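Local coordinates for protein aromatic-L-amino-acid decarboxylase (Catharanthus roseus, PDB 6EEW) that decarboxylates L-tryptophan to tryptamine and 5-hydroxy-L-tryptophan to serotonin, working as a homodimer with pyridoxal 5'-phosphate as cofactor, at residues E136-M140 against G160-Q164; L147-F153 against L330-Q334; L194-G198 against M241-D245; G232-L238 against T267-L273; N442-L446 against I465-R469. The contacts are given in a common frame with arbitrary orientation. Residue numbers count along the deposited sequence, not the author numbering.

Contact 1: E136-M140 against G160-Q164; sequences EMIVM and GGVIQ
Residues 136-140 form an inner turn of helix 130-146, closed by Met-140 N to Glu-136 O at 2.9 Å, while 160-164 is an extended strand. The two axes pass 8.0 Å apart with 109° between their directions, so the helix runs across the strand, and the nearest CA pair is Met-140 with Gly-161 at 6.0 Å. Glu-136 (chi1 t, chi2 t) stretches out to the strand, where its OE2 accepts a hydrogen bond from Ile-163 N at 2.9 Å. Met-140, m at all three chi angles, curls its thioether over the glycine: CE lies 3.6 Å from Gly-161 CA and 3.4 Å from Val-162 N, and SD lies 3.9 Å from Ile-163 CG1. A beta carbon at Gly-161 would collide with this methyl. The contact lays helix 130-146 across the outermost strand, within this chain, of the large mixed sheet of the PLP-dependent decarboxylase domain. With OE1 in a salt bridge to Arg-371, the buried Glu-136 carboxylate balances a charge while satisfying a strand NH.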
# COMPACT_ATOMS: atom_id res chain seq x y z
N GLU A 136 15.36 -6.82 1.82
CA GLU A 136 14.58 -6.01 2.75
C GLU A 136 15.08 -6.18 4.18
O GLU A 136 15.23 -5.20 4.92
CB GLU A 136 13.10 -6.36 2.66
CG GLU A 136 12.22 -5.50 3.55
CD GLU A 136 10.80 -5.37 3.00
OE1 GLU A 136 10.61 -5.58 1.78
OE2 GLU A 136 9.89 -5.00 3.79
N MET A 137 15.34 -7.42 4.59
CA MET A 137 15.90 -7.63 5.92
C MET A 137 17.22 -6.87 6.09
O MET A 137 17.43 -6.17 7.09
CB MET A 137 16.10 -9.12 6.16
CG MET A 137 14.85 -9.95 6.08
SD MET A 137 15.21 -11.71 6.12
CE MET A 137 15.86 -11.91 7.78
N ILE A 138 18.11 -6.98 5.10
CA ILE A 138 19.41 -6.32 5.20
C ILE A 138 19.24 -4.81 5.30
O ILE A 138 19.89 -4.14 6.11
CB ILE A 138 20.30 -6.70 4.01
CG1 ILE A 138 20.64 -8.19 4.03
CG2 ILE A 138 21.57 -5.94 4.07
CD1 ILE A 138 21.24 -8.67 2.72
N VAL A 139 18.37 -4.23 4.45
CA VAL A 139 18.20 -2.78 4.46
C VAL A 139 17.61 -2.31 5.78
O VAL A 139 17.97 -1.25 6.30
CB VAL A 139 17.33 -2.33 3.28
CG1 VAL A 139 16.63 -0.98 3.59
CG2 VAL A 139 18.16 -2.24 2.01
N MET A 140 16.69 -3.09 6.35
CA MET A 140 16.12 -2.69 7.63
C MET A 140 17.17 -2.73 8.73
O MET A 140 17.18 -1.86 9.61
CB MET A 140 14.92 -3.56 7.98
CG MET A 140 13.69 -3.23 7.15
SD MET A 140 13.06 -1.56 7.42
CE MET A 140 12.23 -1.71 8.98
N GLY A 160 12.97 -7.21 14.60
CA GLY A 160 12.91 -7.17 13.15
C GLY A 160 12.20 -5.94 12.65
O GLY A 160 11.81 -5.04 13.42
N GLY A 161 12.06 -5.88 11.34
CA GLY A 161 11.41 -4.75 10.72
C GLY A 161 10.79 -5.13 9.39
O GLY A 161 11.12 -6.16 8.80
N VAL A 162 9.91 -4.26 8.93
CA VAL A 162 9.25 -4.43 7.65
C VAL A 162 8.98 -3.06 7.04
O VAL A 162 8.66 -2.10 7.75
CB VAL A 162 7.96 -5.27 7.82
CG1 VAL A 162 7.01 -4.63 8.86
CG2 VAL A 162 7.28 -5.44 6.49
N ILE A 163 9.11 -2.97 5.73
CA ILE A 163 8.73 -1.78 4.97
C ILE A 163 7.25 -1.88 4.63
O ILE A 163 6.85 -2.73 3.83
CB ILE A 163 9.58 -1.63 3.71
CG1 ILE A 163 11.06 -1.58 4.08
CG2 ILE A 163 9.13 -0.40 2.91
CD1 ILE A 163 12.00 -1.52 2.84
N GLN A 164 6.45 -1.03 5.26
CA GLN A 164 5.04 -0.84 4.95
C GLN A 164 4.88 0.34 3.99
O GLN A 164 5.84 1.00 3.59
CB GLN A 164 4.27 -0.61 6.25
CG GLN A 164 4.48 -1.69 7.29
CD GLN A 164 3.45 -2.79 7.21
OE1 GLN A 164 2.51 -2.70 6.43
NE2 GLN A 164 3.62 -3.83 8.02

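Contact 2: L147-F153 against L330-Q334; sequences LKLPKSF and LWVKQ
The 147-153 segment leaves helix 130-146 through a Schellman motif, with Lys-148 at positive phi (54/45), runs extended through Leu-149 and Pro-150, and closes in a 3-10 turn, Phe-153 N to Pro-150 O at 3.1 Å. Opposite it, 330-332 is beta strand; Lys-333 turns off it and Gln-334 occupies the N-cap position of helix 335-341. The closest CA pair is Phe-153 with Lys-333, 4.9 Å. Trp-331 (chi1 m, chi2 -94°) is the main bump, its indole pushed into a hollow lined by the side chains of Leu-147 and Leu-149 and the carbonyl of Phe-153. Leu-149 CD1 sits squarely over the five-membered ring, 4.0 Å from its centroid, a CH-pi contact; Leu-147 CD1 meets Trp-331 CH2 at 3.5 Å, and Phe-153 O lies at the indole edge, 3.4 Å from Trp-331 CD1. This wedge joins the helix-to-strand connection to strand 328-332 in the large domain of this fold type I PLP enzyme, and Trp-331 NE1 hydrogen-bonds Met-140 O. The Phe-153 ring (chi1 m) fits beside the strand's end, CD1 4.0 Å from Trp-331 CB and CE1 3.8 Å from Lys-333 CB, with Lys-333 CG over one face. Ser-152 CB meets Lys-333 CG at 3.8 Å, and Ser-152 O receives a CA-H...O contact from Lys-333 CA at 3.4 Å.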
# COMPACT_ATOMS: atom_id res chain seq x y z
N LEU A 147 20.27 4.53 12.62
CA LEU A 147 19.51 5.12 13.71
C LEU A 147 20.06 4.75 15.06
O LEU A 147 19.52 5.23 16.07
CB LEU A 147 18.04 4.71 13.61
CG LEU A 147 17.32 5.18 12.33
CD1 LEU A 147 15.95 4.49 12.15
CD2 LEU A 147 17.21 6.69 12.29
N LYS A 148 21.08 3.89 15.11
CA LYS A 148 21.68 3.44 16.37
C LYS A 148 20.64 2.86 17.32
O LYS A 148 20.63 3.13 18.52
CB LYS A 148 22.48 4.56 17.06
CG LYS A 148 23.73 5.01 16.30
CD LYS A 148 24.44 6.13 17.02
CE LYS A 148 25.60 6.72 16.20
NZ LYS A 148 26.64 5.70 15.84
N LEU A 149 19.76 2.02 16.76
CA LEU A 149 18.81 1.28 17.55
C LEU A 149 19.48 0.05 18.17
O LEU A 149 20.44 -0.49 17.62
CB LEU A 149 17.64 0.82 16.68
CG LEU A 149 16.89 1.88 15.87
CD1 LEU A 149 15.75 1.23 15.09
CD2 LEU A 149 16.37 3.00 16.78
N PRO A 150 19.00 -0.40 19.32
CA PRO A 150 19.57 -1.61 19.93
C PRO A 150 19.37 -2.83 19.04
O PRO A 150 18.55 -2.84 18.11
CB PRO A 150 18.81 -1.74 21.25
CG PRO A 150 17.56 -0.91 21.09
CD PRO A 150 17.91 0.19 20.12
N LYS A 151 20.19 -3.85 19.28
CA LYS A 151 20.09 -5.10 18.53
C LYS A 151 18.72 -5.76 18.68
O LYS A 151 18.39 -6.67 17.90
CB LYS A 151 21.21 -6.05 18.96
CG LYS A 151 22.51 -5.92 18.16
CD LYS A 151 22.36 -6.56 16.77
CE LYS A 151 23.68 -6.60 15.99
NZ LYS A 151 24.19 -5.24 15.62
N SER A 152 17.93 -5.36 19.66
CA SER A 152 16.62 -5.95 19.86
C SER A 152 15.62 -5.53 18.78
O SER A 152 14.49 -6.04 18.78
CB SER A 152 16.10 -5.58 21.25
OG SER A 152 16.12 -4.18 21.44
N PHE A 153 16.00 -4.65 17.86
CA PHE A 153 15.16 -4.26 16.74
C PHE A 153 15.69 -4.80 15.41
O PHE A 153 15.21 -4.37 14.35
CB PHE A 153 15.04 -2.74 16.66
CG PHE A 153 14.28 -2.12 17.80
CD1 PHE A 153 12.88 -2.05 17.75
CD2 PHE A 153 14.95 -1.63 18.92
CE1 PHE A 153 12.15 -1.48 18.79
CE2 PHE A 153 14.24 -1.06 19.97
CZ PHE A 153 12.82 -0.99 19.91
N LEU A 330 9.03 0.17 9.60
CA LEU A 330 8.49 -0.21 10.89
C LEU A 330 9.42 -1.23 11.51
O LEU A 330 9.81 -2.20 10.85
CB LEU A 330 7.10 -0.81 10.76
CG LEU A 330 6.47 -1.46 11.99
CD1 LEU A 330 6.05 -0.41 13.01
CD2 LEU A 330 5.29 -2.30 11.54
N TRP A 331 9.88 -0.94 12.72
CA TRP A 331 10.65 -1.88 13.52
C TRP A 331 9.84 -2.32 14.73
O TRP A 331 9.10 -1.53 15.34
CB TRP A 331 11.96 -1.26 13.98
CG TRP A 331 12.97 -0.96 12.93
CD1 TRP A 331 14.01 -1.75 12.52
CD2 TRP A 331 13.08 0.25 12.18
NE1 TRP A 331 14.76 -1.10 11.56
CE2 TRP A 331 14.20 0.14 11.34
CE3 TRP A 331 12.33 1.43 12.15
CZ2 TRP A 331 14.58 1.14 10.47
CZ3 TRP A 331 12.70 2.42 11.28
CH2 TRP A 331 13.81 2.27 10.44
N VAL A 332 10.01 -3.59 15.10
CA VAL A 332 9.30 -4.19 16.21
C VAL A 332 10.29 -5.00 17.02
O VAL A 332 11.10 -5.76 16.47
CB VAL A 332 8.12 -5.05 15.75
CG1 VAL A 332 7.47 -5.70 16.93
CG2 VAL A 332 7.12 -4.18 15.03
N LYS A 333 10.23 -4.82 18.34
CA LYS A 333 11.17 -5.47 19.24
C LYS A 333 10.82 -6.94 19.43
O LYS A 333 11.72 -7.76 19.66
CB LYS A 333 11.21 -4.73 20.57
CG LYS A 333 12.34 -5.13 21.50
CD LYS A 333 12.46 -4.15 22.65
CE LYS A 333 11.21 -4.16 23.51
NZ LYS A 333 11.27 -3.11 24.56
N GLN A 334 9.53 -7.29 19.36
CA GLN A 334 9.08 -8.67 19.48
C GLN A 334 8.25 -9.03 18.25
O GLN A 334 7.01 -8.98 18.28
CB GLN A 334 8.30 -8.87 20.77
CG GLN A 334 9.18 -8.82 22.00
CD GLN A 334 8.42 -9.16 23.27
OE1 GLN A 334 7.68 -8.33 23.80
NE2 GLN A 334 8.60 -10.38 23.76

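Contact 3: L194-G198 against M241-D245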
# COMPACT_ATOMS: atom_id res chain seq x y z
N LEU A 194 -10.07 -2.35 26.85
CA LEU A 194 -8.75 -1.94 26.35
C LEU A 194 -8.76 -0.46 25.99
O LEU A 194 -9.58 -0.01 25.18
CB LEU A 194 -8.37 -2.79 25.15
CG LEU A 194 -8.55 -4.30 25.38
CD1 LEU A 194 -7.97 -5.10 24.22
CD2 LEU A 194 -7.96 -4.75 26.71
N VAL A 195 -7.84 0.30 26.57
CA VAL A 195 -7.76 1.74 26.38
C VAL A 195 -6.51 2.08 25.59
O VAL A 195 -5.42 1.55 25.87
CB VAL A 195 -7.78 2.50 27.72
CG1 VAL A 195 -7.70 4.01 27.48
CG2 VAL A 195 -9.03 2.14 28.48
N CYS A 196 -6.65 2.97 24.62
CA CYS A 196 -5.54 3.46 23.82
C CYS A 196 -5.35 4.94 24.13
O CYS A 196 -6.32 5.66 24.36
CB CYS A 196 -5.79 3.29 22.32
SG CYS A 196 -5.91 1.59 21.73
N TYR A 197 -4.08 5.38 24.13
CA TYR A 197 -3.71 6.74 24.50
C TYR A 197 -2.93 7.39 23.36
O TYR A 197 -2.07 6.74 22.74
CB TYR A 197 -2.88 6.75 25.79
CG TYR A 197 -3.51 6.02 26.97
CD1 TYR A 197 -3.29 4.67 27.17
CD2 TYR A 197 -4.31 6.70 27.88
CE1 TYR A 197 -3.86 4.00 28.25
CE2 TYR A 197 -4.89 6.04 28.96
CZ TYR A 197 -4.66 4.69 29.14
OH TYR A 197 -5.23 4.05 30.22
N GLY A 198 -3.26 8.64 23.05
CA GLY A 198 -2.49 9.41 22.08
C GLY A 198 -2.56 10.89 22.39
O GLY A 198 -3.52 11.37 22.98
N MET A 241 -3.74 9.79 33.99
CA MET A 241 -4.79 9.16 33.19
C MET A 241 -4.74 7.64 33.29
O MET A 241 -5.77 6.98 33.48
CB MET A 241 -4.68 9.60 31.72
CG MET A 241 -4.91 11.10 31.50
SD MET A 241 -4.53 11.63 29.81
CE MET A 241 -5.73 10.68 28.87
N VAL A 242 -3.54 7.06 33.16
CA VAL A 242 -3.41 5.61 33.19
C VAL A 242 -3.85 5.07 34.54
O VAL A 242 -4.56 4.05 34.62
CB VAL A 242 -1.96 5.20 32.87
CG1 VAL A 242 -1.77 3.70 33.11
CG2 VAL A 242 -1.59 5.57 31.44
N GLU A 243 -3.48 5.74 35.63
CA GLU A 243 -3.82 5.20 36.94
C GLU A 243 -5.31 5.34 37.23
O GLU A 243 -5.90 4.48 37.89
CB GLU A 243 -2.96 5.88 38.01
CG GLU A 243 -1.50 5.45 37.89
CD GLU A 243 -0.57 6.14 38.88
OE1 GLU A 243 -0.88 7.28 39.30
OE2 GLU A 243 0.49 5.55 39.21
N ASP A 244 -5.94 6.41 36.73
CA ASP A 244 -7.39 6.50 36.86
C ASP A 244 -8.08 5.41 36.04
O ASP A 244 -9.07 4.82 36.49
CB ASP A 244 -7.87 7.89 36.44
CG ASP A 244 -7.42 8.98 37.42
OD1 ASP A 244 -6.91 8.63 38.52
OD2 ASP A 244 -7.56 10.18 37.10
N ASP A 245 -7.54 5.09 34.86
CA ASP A 245 -8.13 4.02 34.06
C ASP A 245 -7.98 2.67 34.76
O ASP A 245 -8.90 1.85 34.73
CB ASP A 245 -7.49 3.97 32.68
CG ASP A 245 -7.96 5.08 31.79
OD1 ASP A 245 -9.12 5.53 31.99
OD2 ASP A 245 -7.20 5.50 30.91
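Helix residues 241-245 run almost antiparallel to strand 194-198, at 170° with the axes 10.8 Å apart, and the gap is spanned chiefly by one large side chain, Tyr-197. Met-241 opens the helical segment by placing its CE 4.3 Å from Tyr-197 CD2, near the plane of the ring. Val-242 follows with a methyl over the ring face: CG2 lies 4.2 Å from the Tyr-197 ring centroid, a CH-pi contact, and 3.9 Å from CZ of the same tyrosine. One turn on from Met-241, Asp-245 points back at the strand, and its OD2 accepts a short hydrogen bond of 2.5 Å from Tyr-197 OH. The same OD2 lies 3.8 Å from Val-195 CG1, whose side chain rises from the same strand face as Tyr-197, two residues earlier. The tyrosine thus reaches the helix with an apolar ring and a polar tip. Asp-245 also forms a salt bridge to Arg-221, which brings the adjoining strand 220-223 into the cluster. This is helix-on-sheet packing in the large alpha/beta domain, remote from the substrate- and cofactor-binding residues: helix 235-247 covers one face of strand 194-199, which lies between the parallel strands 251-258 and 220-223, while Leu-194 packs on helix 167-186.

Contact 4: G232-L238 against T267-L273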
# COMPACT_ATOMS: atom_id res chain seq x y z
N GLY A 232 3.83 19.03 23.75
CA GLY A 232 4.26 17.66 23.89
C GLY A 232 3.59 17.02 25.08
O GLY A 232 3.08 17.72 25.96
N ILE A 233 3.52 15.69 25.09
CA ILE A 233 2.84 15.00 26.18
C ILE A 233 3.59 15.20 27.49
O ILE A 233 4.81 15.00 27.58
CB ILE A 233 2.68 13.50 25.85
CG1 ILE A 233 1.74 13.32 24.66
CG2 ILE A 233 2.14 12.76 27.07
CD1 ILE A 233 1.39 11.88 24.36
N SER A 234 2.86 15.58 28.52
CA SER A 234 3.45 15.62 29.85
C SER A 234 3.36 14.24 30.49
O SER A 234 2.26 13.71 30.64
CB SER A 234 2.74 16.64 30.73
OG SER A 234 3.02 16.36 32.08
N PRO A 235 4.49 13.62 30.87
CA PRO A 235 4.42 12.29 31.48
C PRO A 235 3.48 12.25 32.67
O PRO A 235 2.71 11.29 32.81
CB PRO A 235 5.87 12.00 31.87
CG PRO A 235 6.68 12.84 30.95
CD PRO A 235 5.88 14.10 30.73
N GLN A 236 3.53 13.26 33.54
CA GLN A 236 2.63 13.31 34.69
C GLN A 236 1.17 13.18 34.27
O GLN A 236 0.40 12.43 34.88
CB GLN A 236 2.86 14.61 35.47
CG GLN A 236 4.28 14.78 36.03
CD GLN A 236 5.17 15.71 35.20
OE1 GLN A 236 5.32 15.55 33.98
NE2 GLN A 236 5.78 16.69 35.87
N VAL A 237 0.78 13.92 33.23
CA VAL A 237 -0.59 13.86 32.72
C VAL A 237 -0.96 12.42 32.34
O VAL A 237 -2.00 11.89 32.75
CB VAL A 237 -0.75 14.81 31.52
CG1 VAL A 237 -2.11 14.61 30.85
CG2 VAL A 237 -0.60 16.26 31.97
N LEU A 238 -0.10 11.78 31.56
CA LEU A 238 -0.37 10.42 31.12
C LEU A 238 -0.43 9.46 32.30
O LEU A 238 -1.27 8.55 32.31
CB LEU A 238 0.70 9.98 30.13
CG LEU A 238 0.72 8.53 29.66
CD1 LEU A 238 -0.57 8.17 28.93
CD2 LEU A 238 1.95 8.30 28.75
N THR A 267 7.17 17.24 20.14
CA THR A 267 7.95 16.03 20.41
C THR A 267 7.51 15.43 21.74
O THR A 267 7.64 16.08 22.79
CB THR A 267 9.46 16.32 20.44
OG1 THR A 267 9.71 17.41 21.34
CG2 THR A 267 9.99 16.70 19.08
N ASP A 268 7.00 14.23 21.70
CA ASP A 268 6.70 13.55 22.96
C ASP A 268 7.97 12.94 23.52
O ASP A 268 8.77 12.39 22.76
CB ASP A 268 5.65 12.47 22.75
CG ASP A 268 4.34 13.02 22.21
OD1 ASP A 268 3.89 14.07 22.73
OD2 ASP A 268 3.79 12.41 21.27
N PRO A 269 8.17 12.99 24.84
CA PRO A 269 9.45 12.54 25.42
C PRO A 269 9.49 11.02 25.49
O PRO A 269 8.84 10.41 26.34
CB PRO A 269 9.44 13.19 26.81
CG PRO A 269 7.99 13.29 27.17
CD PRO A 269 7.25 13.51 25.86
N VAL A 270 10.26 10.41 24.59
CA VAL A 270 10.32 8.96 24.53
C VAL A 270 10.83 8.37 25.84
O VAL A 270 10.31 7.37 26.33
CB VAL A 270 11.20 8.51 23.34
CG1 VAL A 270 11.50 7.04 23.45
CG2 VAL A 270 10.49 8.82 22.02
N ASP A 271 11.85 9.00 26.44
CA ASP A 271 12.54 8.40 27.58
C ASP A 271 11.61 8.24 28.78
O ASP A 271 11.60 7.17 29.41
CB ASP A 271 13.78 9.23 27.95
CG ASP A 271 13.50 10.71 27.97
OD1 ASP A 271 12.30 11.08 27.83
OD2 ASP A 271 14.47 11.51 28.10
N SER A 272 10.86 9.28 29.14
CA SER A 272 9.95 9.17 30.29
C SER A 272 8.68 8.37 29.97
O SER A 272 8.22 7.55 30.79
CB SER A 272 9.58 10.56 30.80
OG SER A 272 9.07 11.36 29.75
N LEU A 273 8.11 8.61 28.78
CA LEU A 273 6.87 7.93 28.41
C LEU A 273 7.07 6.43 28.31
O LEU A 273 6.19 5.66 28.69
CB LEU A 273 6.32 8.49 27.10
CG LEU A 273 5.87 9.95 27.10
CD1 LEU A 273 5.39 10.36 25.72
CD2 LEU A 273 4.78 10.16 28.15
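Leu-273 supplies the apolar centre. Its CD2 methyl lies 3.4 Å from Leu-238 CD2, 3.9 Å from Ile-233 CG2 and 4.0 Å from Pro-235 CA, so three residues of 232-238 close around one leucine branch. Further out the two prolines meet, Pro-235 CG to Pro-269 CG at 4.0 Å, and Pro-269 CD fits against Ile-233 O at 3.3 Å. Ser-272 OG touches Pro-235 CG at 3.1 Å on the more open side. At the polar edge, Asp-268 OD1 accepts a hydrogen bond from Ile-233 N at 2.9 Å, while its OD2 takes the backbone NH of Thr-258, so the buried carboxylate ties two backbone segments together. Gly-232 lies close by, its CA 3.9 Å from Thr-267 O; a beta carbon there would clash with that carbonyl. Each segment is a lead-in plus the first turn of a helix, with Ser-234 and Pro-269 at the N-cap positions, so the contact pairs two helix starts. In the large alpha/beta domain, helices 235-247 and 270-280 begin side by side over the mixed sheet: Ile-233 and Leu-238 rest on Ile-223 of strand 220-223, Leu-238 also reaches Tyr-197 of strand 194-199, and Leu-273 packs on Ala-257 of strand 251-258.

Contact 5: N442-L446 against I465-R469; sequences NKKLL and IYMLR
Helix 438-451 packs here on strand 465-471 of the four-stranded antiparallel sheet in the C-terminal part of the chain, an alpha/beta layer. Segment 442-446 is regular helix and 465-469 is extended; their directions differ by 22°, the axes approach to 8.8 Å, and the nearest CA pairs are Asn-442 with Met-467 (7.1 Å) and Leu-446 with Leu-468 (7.0 Å). Asn-442 (chi1 m) sets its CB against both inward strand side chains, 3.7 Å from CD1 of Tyr-466 (chi1 t) and 3.8 Å from Leu-468 CD1, while its OD1 takes the NH of Leu-429 on the adjacent strand. Lys-443 folds along the tyrosine, CG 3.4 Å from Tyr-466 OH, and its NZ makes an off-centre cation-pi contact 4.0 Å from the ring centroid. Leu-445 (chi1 t, chi2 p) brings CD2 to 4.0 Å from Leu-468 CD2. Leu-446, in the same rotamer, places CB 4.4 Å from Leu-468 CG and CD2 3.5 Å from Tyr-466 OH.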
# COMPACT_ATOMS: atom_id res chain seq x y z
N ASN A 442 -3.87 36.97 9.95
CA ASN A 442 -2.98 35.92 9.49
C ASN A 442 -3.62 35.08 8.39
O ASN A 442 -2.93 34.63 7.46
CB ASN A 442 -2.57 35.05 10.68
CG ASN A 442 -1.54 35.73 11.58
OD1 ASN A 442 -0.36 35.84 11.24
ND2 ASN A 442 -1.99 36.21 12.73
N LYS A 443 -4.94 34.87 8.46
CA LYS A 443 -5.63 34.13 7.41
C LYS A 443 -5.57 34.87 6.08
O LYS A 443 -5.35 34.26 5.03
CB LYS A 443 -7.08 33.89 7.84
CG LYS A 443 -7.67 32.59 7.35
CD LYS A 443 -9.16 32.50 7.69
CE LYS A 443 -9.42 32.94 9.13
NZ LYS A 443 -8.67 32.13 10.13
N LYS A 444 -5.75 36.19 6.12
CA LYS A 444 -5.64 37.00 4.91
C LYS A 444 -4.23 36.93 4.34
O LYS A 444 -4.05 36.82 3.12
CB LYS A 444 -6.02 38.44 5.21
CG LYS A 444 -6.01 39.36 4.00
CD LYS A 444 -6.77 38.75 2.83
CE LYS A 444 -7.12 39.80 1.79
NZ LYS A 444 -5.96 40.67 1.46
N LEU A 445 -3.22 36.99 5.21
CA LEU A 445 -1.85 36.89 4.71
C LEU A 445 -1.61 35.55 4.03
O LEU A 445 -1.04 35.49 2.93
CB LEU A 445 -0.85 37.08 5.86
CG LEU A 445 0.60 36.94 5.42
CD1 LEU A 445 0.94 38.00 4.38
CD2 LEU A 445 1.54 37.03 6.61
N LEU A 446 -2.03 34.45 4.67
CA LEU A 446 -1.87 33.14 4.06
C LEU A 446 -2.58 33.06 2.71
O LEU A 446 -2.04 32.53 1.73
CB LEU A 446 -2.41 32.05 4.99
CG LEU A 446 -2.32 30.63 4.41
CD1 LEU A 446 -0.88 30.21 4.16
CD2 LEU A 446 -3.06 29.60 5.25
N ILE A 465 -4.54 28.97 18.83
CA ILE A 465 -3.70 29.95 18.15
C ILE A 465 -3.63 29.55 16.68
O ILE A 465 -3.27 28.42 16.36
CB ILE A 465 -2.30 30.00 18.77
CG1 ILE A 465 -2.39 30.35 20.26
CG2 ILE A 465 -1.42 31.00 18.02
CD1 ILE A 465 -1.06 30.32 20.97
N TYR A 466 -3.99 30.49 15.80
CA TYR A 466 -3.86 30.32 14.36
C TYR A 466 -2.45 30.74 13.96
O TYR A 466 -1.99 31.82 14.33
CB TYR A 466 -4.91 31.15 13.62
CG TYR A 466 -4.91 31.00 12.10
CD1 TYR A 466 -4.00 31.68 11.31
CD2 TYR A 466 -5.85 30.20 11.47
CE1 TYR A 466 -4.02 31.55 9.92
CE2 TYR A 466 -5.88 30.05 10.10
CZ TYR A 466 -4.96 30.73 9.32
OH TYR A 466 -5.00 30.58 7.95
N MET A 467 -1.77 29.87 13.21
CA MET A 467 -0.41 30.15 12.80
C MET A 467 -0.16 29.64 11.39
O MET A 467 -0.84 28.71 10.91
CB MET A 467 0.57 29.51 13.79
CG MET A 467 0.62 28.00 13.73
SD MET A 467 1.21 27.31 15.29
CE MET A 467 -0.18 27.69 16.36
N LEU A 468 0.76 30.29 10.70
CA LEU A 468 1.28 29.84 9.42
C LEU A 468 2.44 28.88 9.65
O LEU A 468 3.12 28.95 10.67
CB LEU A 468 1.77 31.04 8.59
CG LEU A 468 0.73 32.02 8.02
CD1 LEU A 468 -0.10 32.70 9.09
CD2 LEU A 468 1.46 33.05 7.18
N ARG A 469 2.65 27.97 8.70
CA ARG A 469 3.74 27.01 8.76
C ARG A 469 4.61 27.15 7.52
O ARG A 469 4.11 27.34 6.41
CB ARG A 469 3.24 25.56 8.86
CG ARG A 469 2.40 25.22 10.10
CD ARG A 469 1.51 23.99 9.85
NE ARG A 469 2.24 22.72 9.80
CZ ARG A 469 2.78 22.20 8.70
NH1 ARG A 469 2.68 22.84 7.54
NH2 ARG A 469 3.42 21.04 8.74

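Contacts 1 to 4 belong to the large PLP-binding domain, contact 5 to the separate four-stranded sheet; the centres of contacts 1 and 5 lie about 40 Å apart. Contacts 1 and 2 adjoin through neighbouring strands, with Val-162 N and Leu-330 O 2.8 Å apart in a probable hydrogen bond. Contacts 3 and 4 share helix 235-247 and meet where Tyr-197 CG lies 4.1 Å from Leu-238 CD1. Contact 4 is only partly buried; the other four are buried. Carboxylates accept backbone NH groups in 1 and 4 but a tyrosine hydroxyl in 3, which adds ring packing. Contacts 2 and 5 lack hydrogen bonds between their segments: indole meets leucine methyls in 2, leucines cluster beside a lysine-tyrosine pair in 5.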